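Local coordinates for protein citryl-spermidine/3,4-dihydroxybenzoyl-citryl-spermidine:spermidine ligase (Bacillus anthracis, PDB 3TO3) that catalyses the ATP-dependent condensation of spermidine with citryl-spermidine intermediates in the biosynthesis of the siderophore petrobactin, at residues L464-F470 with F496-I501. Numbering follows the deposited sequence.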
# COMPACT_ATOMS: atom_id res chain seq x y z
N LEU B 464 18.43 17.62 -14.99
CA LEU B 464 19.17 18.29 -16.04
C LEU B 464 19.00 17.74 -17.47
O LEU B 464 19.03 16.54 -17.73
CB LEU B 464 20.64 18.25 -15.62
CG LEU B 464 21.73 18.75 -16.53
CD1 LEU B 464 22.90 19.15 -15.64
CD2 LEU B 464 22.12 17.67 -17.51
N GLU B 465 18.79 18.67 -18.40
CA GLU B 465 18.84 18.38 -19.82
C GLU B 465 19.94 19.22 -20.48
O GLU B 465 20.29 20.30 -20.00
CB GLU B 465 17.48 18.66 -20.47
CG GLU B 465 16.40 17.72 -19.97
CD GLU B 465 15.06 17.86 -20.71
OE1 GLU B 465 14.92 18.72 -21.59
OE2 GLU B 465 14.14 17.08 -20.39
N PHE B 466 20.48 18.74 -21.59
CA PHE B 466 21.43 19.53 -22.37
C PHE B 466 21.32 19.26 -23.86
O PHE B 466 20.85 18.20 -24.28
CB PHE B 466 22.87 19.33 -21.87
CG PHE B 466 23.45 17.99 -22.19
CD1 PHE B 466 23.99 17.74 -23.44
CD2 PHE B 466 23.48 16.99 -21.22
CE1 PHE B 466 24.54 16.50 -23.73
CE2 PHE B 466 24.02 15.75 -21.50
CZ PHE B 466 24.56 15.50 -22.76
N TYR B 467 21.73 20.24 -24.66
CA TYR B 467 21.68 20.13 -26.10
C TYR B 467 23.12 20.16 -26.59
O TYR B 467 23.78 21.19 -26.55
CB TYR B 467 20.86 21.28 -26.70
CG TYR B 467 20.70 21.16 -28.21
CD1 TYR B 467 20.15 20.01 -28.77
CD2 TYR B 467 21.11 22.18 -29.07
CE1 TYR B 467 20.02 19.88 -30.14
CE2 TYR B 467 20.98 22.06 -30.46
CZ TYR B 467 20.43 20.91 -30.98
OH TYR B 467 20.31 20.77 -32.36
N ARG B 468 23.58 19.01 -27.06
CA ARG B 468 25.00 18.78 -27.34
C ARG B 468 25.63 19.81 -28.27
O ARG B 468 26.73 20.29 -28.01
CB ARG B 468 25.21 17.35 -27.88
CG ARG B 468 26.65 16.95 -28.11
CD ARG B 468 26.77 15.47 -28.46
NE ARG B 468 26.51 14.64 -27.29
CZ ARG B 468 27.45 14.07 -26.55
NH1 ARG B 468 28.73 14.23 -26.88
NH2 ARG B 468 27.12 13.34 -25.49
N PRO B 469 24.94 20.16 -29.37
CA PRO B 469 25.52 21.17 -30.26
C PRO B 469 25.78 22.52 -29.59
O PRO B 469 26.58 23.27 -30.12
CB PRO B 469 24.46 21.32 -31.35
CG PRO B 469 23.80 19.97 -31.40
CD PRO B 469 23.73 19.55 -29.94
N PHE B 470 25.13 22.84 -28.46
CA PHE B 470 25.39 24.11 -27.80
C PHE B 470 26.57 24.12 -26.80
O PHE B 470 26.96 25.19 -26.31
CB PHE B 470 24.13 24.63 -27.08
CG PHE B 470 23.19 25.42 -27.97
CD1 PHE B 470 23.20 25.24 -29.36
CD2 PHE B 470 22.32 26.34 -27.42
CE1 PHE B 470 22.36 25.97 -30.16
CE2 PHE B 470 21.48 27.08 -28.22
CZ PHE B 470 21.49 26.90 -29.59
N PHE B 496 18.99 12.91 -19.93
CA PHE B 496 19.85 14.10 -19.90
C PHE B 496 20.10 14.76 -21.24
O PHE B 496 20.26 15.97 -21.30
CB PHE B 496 21.28 13.77 -19.42
CG PHE B 496 21.39 13.33 -18.01
CD1 PHE B 496 20.70 13.98 -17.01
CD2 PHE B 496 22.20 12.27 -17.68
CE1 PHE B 496 20.81 13.56 -15.69
CE2 PHE B 496 22.32 11.84 -16.38
CZ PHE B 496 21.61 12.49 -15.38
N GLU B 497 19.99 14.03 -22.33
CA GLU B 497 20.52 14.62 -23.54
C GLU B 497 19.42 14.66 -24.53
O GLU B 497 18.83 13.64 -24.83
CB GLU B 497 21.73 13.86 -24.10
CG GLU B 497 22.09 14.33 -25.52
CD GLU B 497 23.42 13.81 -26.03
OE1 GLU B 497 24.11 13.03 -25.33
OE2 GLU B 497 23.80 14.19 -27.17
N MSE B 498 19.13 15.85 -25.04
CA MSE B 498 18.02 15.96 -25.97
C MSE B 498 18.53 16.23 -27.36
O MSE B 498 19.52 16.93 -27.55
CB MSE B 498 17.03 17.03 -25.50
CG MSE B 498 16.39 16.71 -24.13
SE MSE B 498 15.31 15.05 -24.01
CE MSE B 498 16.03 14.39 -22.31
N ASP B 499 17.87 15.63 -28.34
CA ASP B 499 18.27 15.78 -29.73
C ASP B 499 17.63 17.01 -30.35
O ASP B 499 18.00 17.41 -31.45
CB ASP B 499 17.89 14.53 -30.54
CG ASP B 499 16.40 14.47 -30.85
OD1 ASP B 499 15.64 15.27 -30.26
OD2 ASP B 499 16.00 13.61 -31.67
N ARG B 500 16.66 17.58 -29.64
CA ARG B 500 15.93 18.74 -30.15
C ARG B 500 16.22 20.00 -29.34
O ARG B 500 16.23 19.99 -28.10
CB ARG B 500 14.42 18.46 -30.27
CG ARG B 500 13.79 17.81 -29.05
CD ARG B 500 12.40 17.21 -29.33
NE ARG B 500 11.32 18.21 -29.45
CZ ARG B 500 10.78 18.87 -28.43
NH1 ARG B 500 11.20 18.69 -27.18
NH2 ARG B 500 9.80 19.74 -28.66
N ILE B 501 16.47 21.08 -30.06
CA ILE B 501 16.79 22.35 -29.44
C ILE B 501 15.60 22.94 -28.66
O ILE B 501 15.78 23.77 -27.75
CB ILE B 501 17.28 23.32 -30.52
CG1 ILE B 501 17.78 24.63 -29.91
CG2 ILE B 501 16.19 23.58 -31.56
CD1 ILE B 501 18.60 25.41 -30.91
O HOH W 1 22.04 16.81 -28.27
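The backbone oxygen of Leu-464 meets the ring edge of Phe-496, 3.1 Å from Phe-496 CD1. Both side chains are buried and apolar, which suits their packing against Ile-324 of helix 315-333. Glu-465 runs its extended chain beside the bent selenomethionine Met-498, Glu-465 OE1 lying 3.6 Å from Met-498 CG. Phe-466 ties two short parallel strands together, in a small sheet that strand 434-435 completes: its N donates to Phe-496 O (2.8 Å), and its O accepts a nearly straight bond from Met-498 N. Its CG sits between backbone N and carbonyl carbon (chi1 71°), which swings the ring across to Glu-497, whose CA makes a CH-pi contact with one face. The flat ring of Tyr-467 is sandwiched between Pro-469 CD and the backbone and CB of Ile-501, the latter a CH-pi contact; its edge faces Met-498 O. Just past the strand, a water accepts from Arg-468 N and donates to Met-498 O. Arg-468 grips Glu-497 side-on, NE to OE2 (2.7 Å) and NH2 to OE1 (3.0 Å), each oxygen met on its syn side, 31-35° out of the carboxylate plane. Phe-470 CZ packs against Ile-501 CD1 (3.5 Å). The paired salt-bridge bonds should restrict rotation of both charged groups and add to the two backbone bonds of this beta-alpha-beta unit, whose Phe-496 side chain lies about 6 Å from that of ATP-binding Glu-462.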